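Putative aldolase (Bacteroides vulgatus ATCC 8482, PDB 3DXI) is a putative aldolase of unestablished function whose N-terminal domain folds as a closed eight-stranded parallel beta/alpha (TIM) barrel of the HMGL-like family. Local coordinates at residues 97-110 / 123-136. Residues are numbered along the deposited sequence; the frame is centred on the assembly and turned at random.
Sequences IIGLVDMIRIAIDP and IKTMGFEVGFNVMY
Ile104 lays CG1 over one face of the Phe128 ring, 4.0 Å from its centroid and 27° off the normal, a CH-pi contact. The first torsion sets CG1 beside the backbone N, toward Phe128, and CG2 anti to that N, where it meets CD1 of Ile123. These residues belong to a beta-alpha-beta unit of the TIM barrel, strands 103-108 and 129-134 joined through helix 113-124. Ile106 and Ile123 touch tip to tip, CD1 to CD1 at 3.8 Å, where a side chain of helix 113-124 meets the sheet. Farther along, Ile108 CD1 lies 3.6 Å from Phe132 CD1. The strands run parallel at 21°, tied by seven backbone bonds from Glu129 N–Asp102 O to Met135 N–Ile108 O. At the Phe128 end, a water donates to both Asp102 O and Gly127 O. On the other sheet face, the side of Met103 and Arg105, Glu129 forms a salt bridge to Lys75 and a hydrogen bond to Tyr40; Arg105 forms salt bridges to Glu42 and Asp216. The Asn133 amide stands 84° to the Arg105 guanidinium, over one of its faces; OD1 of Asn133 approaches NE of Arg105 to 3.1 Å, but at an angle too poor for a hydrogen bond.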
ATOM      1  N   ILE A  97     -27.433 -18.024  20.040  1.00 12.52           N
ATOM      2  CA  ILE A  97     -26.638 -18.414  18.878  1.00 11.99           C
ATOM      3  C   ILE A  97     -25.728 -19.626  19.053  1.00 12.65           C
ATOM      4  O   ILE A  97     -24.860 -19.873  18.220  1.00 12.79           O
ATOM      5  CB  ILE A  97     -25.775 -17.225  18.363  1.00 10.96           C
ATOM      6  CG1 ILE A  97     -24.685 -16.882  19.380  1.00 10.46           C
ATOM      7  CG2 ILE A  97     -26.656 -16.003  18.120  1.00  9.12           C
ATOM      8  CD1 ILE A  97     -23.806 -15.707  18.962  1.00 12.71           C
ATOM      9  N   ILE A  98     -25.915 -20.388  20.123  1.00 14.33           N
ATOM     10  CA  ILE A  98     -25.081 -21.568  20.319  1.00 15.80           C
ATOM     11  C   ILE A  98     -25.284 -22.490  19.120  1.00 15.85           C
ATOM     12  O   ILE A  98     -26.395 -22.613  18.604  1.00 14.02           O
ATOM     13  CB  ILE A  98     -25.450 -22.317  21.617  1.00 16.23           C
ATOM     14  CG1 ILE A  98     -26.964 -22.512  21.694  1.00 18.55           C
ATOM     15  CG2 ILE A  98     -24.955 -21.537  22.828  1.00 14.14           C
ATOM     16  CD1 ILE A  98     -27.440 -23.216  22.960  1.00 21.50           C
ATOM     17  N   GLY A  99     -24.203 -23.112  18.657  1.00 16.03           N
ATOM     18  CA  GLY A  99     -24.303 -24.006  17.519  1.00 14.97           C
ATOM     19  C   GLY A  99     -24.324 -23.308  16.171  1.00 16.08           C
ATOM     20  O   GLY A  99     -24.048 -23.926  15.144  1.00 18.34           O
ATOM     21  N   LEU A 100     -24.644 -22.021  16.160  1.00 14.44           N
ATOM     22  CA  LEU A 100     -24.695 -21.272  14.912  1.00 14.86           C
ATOM     23  C   LEU A 100     -23.395 -20.516  14.657  1.00 14.72           C
ATOM     24  O   LEU A 100     -23.007 -20.289  13.507  1.00 17.03           O
ATOM     25  CB  LEU A 100     -25.868 -20.289  14.937  1.00 13.76           C
ATOM     26  CG  LEU A 100     -27.256 -20.920  15.098  1.00 13.78           C
ATOM     27  CD1 LEU A 100     -28.320 -19.834  15.168  1.00 12.32           C
ATOM     28  CD2 LEU A 100     -27.522 -21.865  13.933  1.00 13.63           C
ATOM     29  N   VAL A 101     -22.725 -20.130  15.736  1.00 12.95           N
ATOM     30  CA  VAL A 101     -21.474 -19.386  15.640  1.00 12.41           C
ATOM     31  C   VAL A 101     -20.356 -20.141  16.341  1.00 11.87           C
ATOM     32  O   VAL A 101     -20.525 -20.616  17.465  1.00 12.07           O
ATOM     33  CB  VAL A 101     -21.633 -17.980  16.258  1.00 11.84           C
ATOM     34  CG1 VAL A 101     -20.274 -17.270  16.348  1.00 11.08           C
ATOM     35  CG2 VAL A 101     -22.606 -17.169  15.404  1.00  9.79           C
ATOM     36  N   ASP A 102     -19.215 -20.244  15.665  1.00 10.91           N
ATOM     37  CA  ASP A 102     -18.057 -20.956  16.184  1.00 11.03           C
ATOM     38  C   ASP A 102     -17.227 -20.167  17.173  1.00 10.33           C
ATOM     39  O   ASP A 102     -16.858 -20.675  18.235  1.00 10.38           O
ATOM     40  CB  ASP A 102     -17.164 -21.387  15.021  1.00 11.49           C
ATOM     41  CG  ASP A 102     -17.885 -22.297  14.055  1.00 14.21           C
ATOM     42  OD1 ASP A 102     -18.112 -23.472  14.419  1.00 15.74           O
ATOM     43  OD2 ASP A 102     -18.242 -21.835  12.946  1.00 12.68           O
HETATM   44  N   MSE A 103     -16.943 -18.918  16.828  1.00 11.12           N
HETATM   45  CA  MSE A 103     -16.113 -18.079  17.673  1.00 11.37           C
HETATM   46  C   MSE A 103     -16.704 -16.725  18.011  1.00 10.99           C
HETATM   47  O   MSE A 103     -17.363 -16.087  17.188  1.00 10.80           O
HETATM   48  CB  MSE A 103     -14.759 -17.867  17.002  1.00 12.42           C
HETATM   49  CG  MSE A 103     -13.834 -16.924  17.749  1.00 15.77           C
HETATM   50 SE   MSE A 103     -12.241 -16.535  16.706  1.00 21.73          SE
HETATM   51  CE  MSE A 103     -11.173 -18.085  17.213  1.00 16.17           C
ATOM     52  N   ILE A 104     -16.449 -16.297  19.242  1.00  9.54           N
ATOM     53  CA  ILE A 104     -16.901 -15.010  19.730  1.00  9.63           C
ATOM     54  C   ILE A 104     -15.638 -14.186  19.927  1.00  9.67           C
ATOM     55  O   ILE A 104     -14.793 -14.530  20.756  1.00  8.06           O
ATOM     56  CB  ILE A 104     -17.614 -15.135  21.094  1.00  9.34           C
ATOM     57  CG1 ILE A 104     -18.770 -16.140  21.003  1.00  9.95           C
ATOM     58  CG2 ILE A 104     -18.112 -13.767  21.540  1.00 11.79           C
ATOM     59  CD1 ILE A 104     -19.844 -15.783  19.978  1.00  7.99           C
ATOM     60  N   ARG A 105     -15.484 -13.125  19.144  1.00  9.46           N
ATOM     61  CA  ARG A 105     -14.312 -12.273  19.292  1.00  9.67           C
ATOM     62  C   ARG A 105     -14.710 -11.087  20.145  1.00  9.84           C
ATOM     63  O   ARG A 105     -15.832 -10.595  20.046  1.00  9.99           O
ATOM     64  CB  ARG A 105     -13.811 -11.785  17.943  1.00  9.20           C
ATOM     65  CG  ARG A 105     -13.335 -12.883  17.030  1.00 10.79           C
ATOM     66  CD  ARG A 105     -12.919 -12.261  15.726  1.00 14.15           C
ATOM     67  NE  ARG A 105     -11.483 -12.190  15.580  1.00 11.69           N
ATOM     68  CZ  ARG A 105     -10.860 -11.399  14.717  1.00 10.05           C
ATOM     69  NH1 ARG A 105     -11.547 -10.587  13.924  1.00 12.25           N
ATOM     70  NH2 ARG A 105      -9.548 -11.463  14.614  1.00 12.55           N
ATOM     71  N   ILE A 106     -13.786 -10.636  20.983  1.00 10.51           N
ATOM     72  CA  ILE A 106     -14.042  -9.517  21.879  1.00 12.48           C
ATOM     73  C   ILE A 106     -13.132  -8.339  21.553  1.00 11.85           C
ATOM     74  O   ILE A 106     -11.912  -8.487  21.539  1.00 13.85           O
ATOM     75  CB  ILE A 106     -13.793  -9.943  23.341  1.00 13.28           C
ATOM     76  CG1 ILE A 106     -14.564 -11.239  23.631  1.00 14.59           C
ATOM     77  CG2 ILE A 106     -14.217  -8.834  24.291  1.00 13.77           C
ATOM     78  CD1 ILE A 106     -14.245 -11.877  24.973  1.00 13.08           C
ATOM     79  N   ALA A 107     -13.721  -7.177  21.279  1.00 10.76           N
ATOM     80  CA  ALA A 107     -12.929  -5.979  20.998  1.00 10.10           C
ATOM     81  C   ALA A 107     -12.546  -5.454  22.369  1.00 10.35           C
ATOM     82  O   ALA A 107     -13.404  -5.023  23.136  1.00 11.33           O
ATOM     83  CB  ALA A 107     -13.755  -4.945  20.244  1.00  9.67           C
ATOM     84  N   ILE A 108     -11.251  -5.481  22.663  1.00 12.19           N
ATOM     85  CA  ILE A 108     -10.743  -5.075  23.969  1.00 11.20           C
ATOM     86  C   ILE A 108      -9.697  -3.966  24.000  1.00 12.21           C
ATOM     87  O   ILE A 108      -8.752  -3.955  23.208  1.00 10.81           O
ATOM     88  CB  ILE A 108     -10.115  -6.293  24.685  1.00 11.47           C
ATOM     89  CG1 ILE A 108     -11.097  -7.468  24.678  1.00 10.57           C
ATOM     90  CG2 ILE A 108      -9.719  -5.919  26.109  1.00 12.81           C
ATOM     91  CD1 ILE A 108     -10.472  -8.789  25.077  1.00 11.17           C
ATOM     92  N   ASP A 109      -9.873  -3.041  24.939  1.00 12.57           N
ATOM     93  CA  ASP A 109      -8.909  -1.969  25.150  1.00 15.14           C
ATOM     94  C   ASP A 109      -7.987  -2.593  26.199  1.00 15.32           C
ATOM     95  O   ASP A 109      -8.458  -3.012  27.258  1.00 14.65           O
ATOM     96  CB  ASP A 109      -9.589  -0.727  25.736  1.00 15.39           C
ATOM     97  CG  ASP A 109      -8.602   0.397  26.039  1.00 16.23           C
ATOM     98  OD1 ASP A 109      -7.469   0.108  26.477  1.00 16.58           O
ATOM     99  OD2 ASP A 109      -8.968   1.575  25.856  1.00 16.97           O
ATOM    100  N   PRO A 110      -6.671  -2.673  25.916  1.00 15.98           N
ATOM    101  CA  PRO A 110      -5.677  -3.256  26.834  1.00 16.82           C
ATOM    102  C   PRO A 110      -5.826  -2.851  28.304  1.00 17.46           C
ATOM    103  O   PRO A 110      -5.435  -3.587  29.213  1.00 15.63           O
ATOM    104  CB  PRO A 110      -4.338  -2.820  26.228  1.00 15.09           C
ATOM    105  CG  PRO A 110      -4.687  -1.592  25.450  1.00 16.68           C
ATOM    106  CD  PRO A 110      -6.000  -1.967  24.813  1.00 14.42           C
ATOM    107  N   ILE A 123     -17.772 -16.897  28.493  1.00 15.72           N
ATOM    108  CA  ILE A 123     -18.104 -17.281  27.122  1.00 14.96           C
ATOM    109  C   ILE A 123     -17.612 -18.700  26.835  1.00 16.37           C
ATOM    110  O   ILE A 123     -18.253 -19.463  26.112  1.00 15.64           O
ATOM    111  CB  ILE A 123     -17.460 -16.311  26.096  1.00 13.28           C
ATOM    112  CG1 ILE A 123     -18.074 -14.915  26.233  1.00 12.72           C
ATOM    113  CG2 ILE A 123     -17.663 -16.835  24.684  1.00 11.95           C
ATOM    114  CD1 ILE A 123     -17.433 -13.870  25.332  1.00 11.55           C
ATOM    115  N   LYS A 124     -16.475 -19.055  27.423  1.00 16.97           N
ATOM    116  CA  LYS A 124     -15.900 -20.374  27.210  1.00 19.82           C
ATOM    117  C   LYS A 124     -16.770 -21.500  27.771  1.00 20.15           C
ATOM    118  O   LYS A 124     -16.801 -22.601  27.217  1.00 19.26           O
ATOM    119  CB  LYS A 124     -14.503 -20.443  27.822  1.00 21.32           C
ATOM    120  CG  LYS A 124     -13.587 -21.408  27.100  1.00 24.95           C
ATOM    121  CD  LYS A 124     -13.289 -20.904  25.690  1.00 26.37           C
ATOM    122  CE  LYS A 124     -12.634 -21.982  24.854  1.00 26.29           C
ATOM    123  NZ  LYS A 124     -11.436 -22.523  25.551  1.00 29.35           N
ATOM    124  N   THR A 125     -17.478 -21.234  28.865  1.00 20.60           N
ATOM    125  CA  THR A 125     -18.342 -22.253  29.454  1.00 21.78           C
ATOM    126  C   THR A 125     -19.577 -22.495  28.585  1.00 21.82           C
ATOM    127  O   THR A 125     -20.303 -23.471  28.780  1.00 22.47           O
ATOM    128  CB  THR A 125     -18.796 -21.859  30.887  1.00 22.64           C
ATOM    129  OG1 THR A 125     -19.524 -20.628  30.841  1.00 26.81           O
ATOM    130  CG2 THR A 125     -17.598 -21.696  31.799  1.00 22.62           C
HETATM  131  N   MSE A 126     -19.816 -21.607  27.624  1.00 21.85           N
HETATM  132  CA  MSE A 126     -20.963 -21.752  26.733  1.00 20.47           C
HETATM  133  C   MSE A 126     -20.602 -22.574  25.495  1.00 19.72           C
HETATM  134  O   MSE A 126     -21.448 -22.846  24.639  1.00 19.01           O
HETATM  135  CB  MSE A 126     -21.510 -20.374  26.339  1.00 22.43           C
HETATM  136  CG  MSE A 126     -22.102 -19.607  27.525  1.00 27.33           C
HETATM  137 SE   MSE A 126     -22.815 -17.836  27.122  1.00 37.59          SE
HETATM  138  CE  MSE A 126     -24.363 -18.377  26.112  1.00 30.49           C
ATOM    139  N   GLY A 127     -19.334 -22.966  25.403  1.00 18.63           N
ATOM    140  CA  GLY A 127     -18.895 -23.801  24.296  1.00 18.02           C
ATOM    141  C   GLY A 127     -18.392 -23.115  23.042  1.00 17.15           C
ATOM    142  O   GLY A 127     -18.193 -23.769  22.020  1.00 15.51           O
ATOM    143  N   PHE A 128     -18.179 -21.806  23.119  1.00 15.44           N
ATOM    144  CA  PHE A 128     -17.699 -21.040  21.972  1.00 13.60           C
ATOM    145  C   PHE A 128     -16.177 -20.952  21.970  1.00 13.99           C
ATOM    146  O   PHE A 128     -15.540 -21.073  23.014  1.00 14.69           O
ATOM    147  CB  PHE A 128     -18.225 -19.597  22.024  1.00 12.55           C
ATOM    148  CG  PHE A 128     -19.707 -19.461  21.825  1.00 10.90           C
ATOM    149  CD1 PHE A 128     -20.276 -19.626  20.566  1.00 11.93           C
ATOM    150  CD2 PHE A 128     -20.533 -19.122  22.894  1.00 12.33           C
ATOM    151  CE1 PHE A 128     -21.646 -19.451  20.373  1.00 12.70           C
ATOM    152  CE2 PHE A 128     -21.908 -18.944  22.716  1.00 11.49           C
ATOM    153  CZ  PHE A 128     -22.466 -19.107  21.454  1.00 12.02           C
ATOM    154  N   GLU A 129     -15.601 -20.746  20.792  1.00 13.84           N
ATOM    155  CA  GLU A 129     -14.163 -20.518  20.689  1.00 12.40           C
ATOM    156  C   GLU A 129     -14.109 -19.039  21.086  1.00 12.20           C
ATOM    157  O   GLU A 129     -15.041 -18.293  20.774  1.00 12.56           O
ATOM    158  CB  GLU A 129     -13.679 -20.664  19.245  1.00 10.73           C
ATOM    159  CG  GLU A 129     -13.388 -22.086  18.787  1.00 12.54           C
ATOM    160  CD  GLU A 129     -13.115 -22.156  17.297  1.00 13.44           C
ATOM    161  OE1 GLU A 129     -12.964 -21.091  16.663  1.00 13.02           O
ATOM    162  OE2 GLU A 129     -13.043 -23.273  16.758  1.00 15.18           O
ATOM    163  N   VAL A 130     -13.055 -18.608  21.771  1.00 10.29           N
ATOM    164  CA  VAL A 130     -12.972 -17.205  22.175  1.00  9.94           C
ATOM    165  C   VAL A 130     -11.763 -16.495  21.594  1.00 10.15           C
ATOM    166  O   VAL A 130     -10.642 -16.994  21.673  1.00  9.83           O
ATOM    167  CB  VAL A 130     -12.921 -17.052  23.713  1.00 11.13           C
ATOM    168  CG1 VAL A 130     -12.827 -15.571  24.091  1.00 10.90           C
ATOM    169  CG2 VAL A 130     -14.153 -17.669  24.329  1.00 10.77           C
ATOM    170  N   GLY A 131     -12.004 -15.328  21.004  1.00  9.79           N
ATOM    171  CA  GLY A 131     -10.926 -14.546  20.432  1.00  9.26           C
ATOM    172  C   GLY A 131     -10.773 -13.187  21.096  1.00 10.70           C
ATOM    173  O   GLY A 131     -11.761 -12.497  21.360  1.00 11.24           O
ATOM    174  N   PHE A 132      -9.533 -12.806  21.385  1.00 10.59           N
ATOM    175  CA  PHE A 132      -9.247 -11.510  21.991  1.00 12.32           C
ATOM    176  C   PHE A 132      -8.688 -10.592  20.902  1.00 12.04           C
ATOM    177  O   PHE A 132      -7.623 -10.870  20.347  1.00 11.99           O
ATOM    178  CB  PHE A 132      -8.173 -11.614  23.093  1.00 13.48           C
ATOM    179  CG  PHE A 132      -8.645 -12.235  24.383  1.00 16.58           C
ATOM    180  CD1 PHE A 132      -8.346 -11.625  25.602  1.00 16.58           C
ATOM    181  CD2 PHE A 132      -9.319 -13.449  24.396  1.00 17.86           C
ATOM    182  CE1 PHE A 132      -8.712 -12.218  26.811  1.00 17.83           C
ATOM    183  CE2 PHE A 132      -9.688 -14.050  25.599  1.00 18.32           C
ATOM    184  CZ  PHE A 132      -9.384 -13.436  26.808  1.00 18.66           C
ATOM    185  N   ASN A 133      -9.404  -9.518  20.585  1.00 10.71           N
ATOM    186  CA  ASN A 133      -8.918  -8.552  19.604  1.00 11.43           C
ATOM    187  C   ASN A 133      -8.515  -7.333  20.422  1.00 11.28           C
ATOM    188  O   ASN A 133      -9.322  -6.430  20.657  1.00 12.97           O
ATOM    189  CB  ASN A 133     -10.013  -8.204  18.592  1.00 12.30           C
ATOM    190  CG  ASN A 133     -10.000  -9.128  17.374  1.00 14.03           C
ATOM    191  OD1 ASN A 133      -9.902 -10.354  17.509  1.00 15.53           O
ATOM    192  ND2 ASN A 133     -10.101  -8.543  16.182  1.00 12.58           N
ATOM    193  N   VAL A 134      -7.264  -7.333  20.876  1.00 10.50           N
ATOM    194  CA  VAL A 134      -6.736  -6.254  21.711  1.00 11.45           C
ATOM    195  C   VAL A 134      -6.201  -5.071  20.914  1.00 11.90           C
ATOM    196  O   VAL A 134      -5.306  -5.210  20.085  1.00 11.46           O
ATOM    197  CB  VAL A 134      -5.638  -6.788  22.655  1.00 10.90           C
ATOM    198  CG1 VAL A 134      -5.153  -5.672  23.589  1.00 12.11           C
ATOM    199  CG2 VAL A 134      -6.188  -7.973  23.458  1.00  9.77           C
HETATM  200  N   MSE A 135      -6.758  -3.899  21.196  1.00 12.94           N
HETATM  201  CA  MSE A 135      -6.396  -2.666  20.510  1.00 15.71           C
HETATM  202  C   MSE A 135      -5.107  -2.019  20.993  1.00 14.28           C
HETATM  203  O   MSE A 135      -4.544  -2.404  22.014  1.00 12.95           O
HETATM  204  CB  MSE A 135      -7.533  -1.658  20.658  1.00 19.81           C
HETATM  205  CG  MSE A 135      -8.903  -2.279  20.485  1.00 27.43           C
HETATM  206 SE   MSE A 135     -10.374  -1.044  20.742  1.00 43.53          SE
HETATM  207  CE  MSE A 135      -9.827  -0.195  22.383  1.00 31.27           C
ATOM    208  N   TYR A 136      -4.655  -1.030  20.225  1.00 14.25           N
ATOM    209  CA  TYR A 136      -3.458  -0.251  20.516  1.00 15.62           C
ATOM    210  C   TYR A 136      -2.192  -1.048  20.797  1.00 16.16           C
ATOM    211  O   TYR A 136      -1.531  -0.826  21.809  1.00 16.29           O
ATOM    212  CB  TYR A 136      -3.723   0.686  21.694  1.00 15.91           C
ATOM    213  CG  TYR A 136      -5.096   1.315  21.670  1.00 17.66           C
ATOM    214  CD1 TYR A 136      -5.557   2.004  20.547  1.00 18.64           C
ATOM    215  CD2 TYR A 136      -5.940   1.211  22.769  1.00 19.42           C
ATOM    216  CE1 TYR A 136      -6.834   2.573  20.524  1.00 19.12           C
ATOM    217  CE2 TYR A 136      -7.204   1.772  22.760  1.00 19.92           C
ATOM    218  CZ  TYR A 136      -7.649   2.451  21.638  1.00 21.14           C
ATOM    219  OH  TYR A 136      -8.910   3.002  21.641  1.00 23.26           O
TER
HETATM  220  O   HOH W   1     -17.240 -23.477  19.016  1.00 24.69           O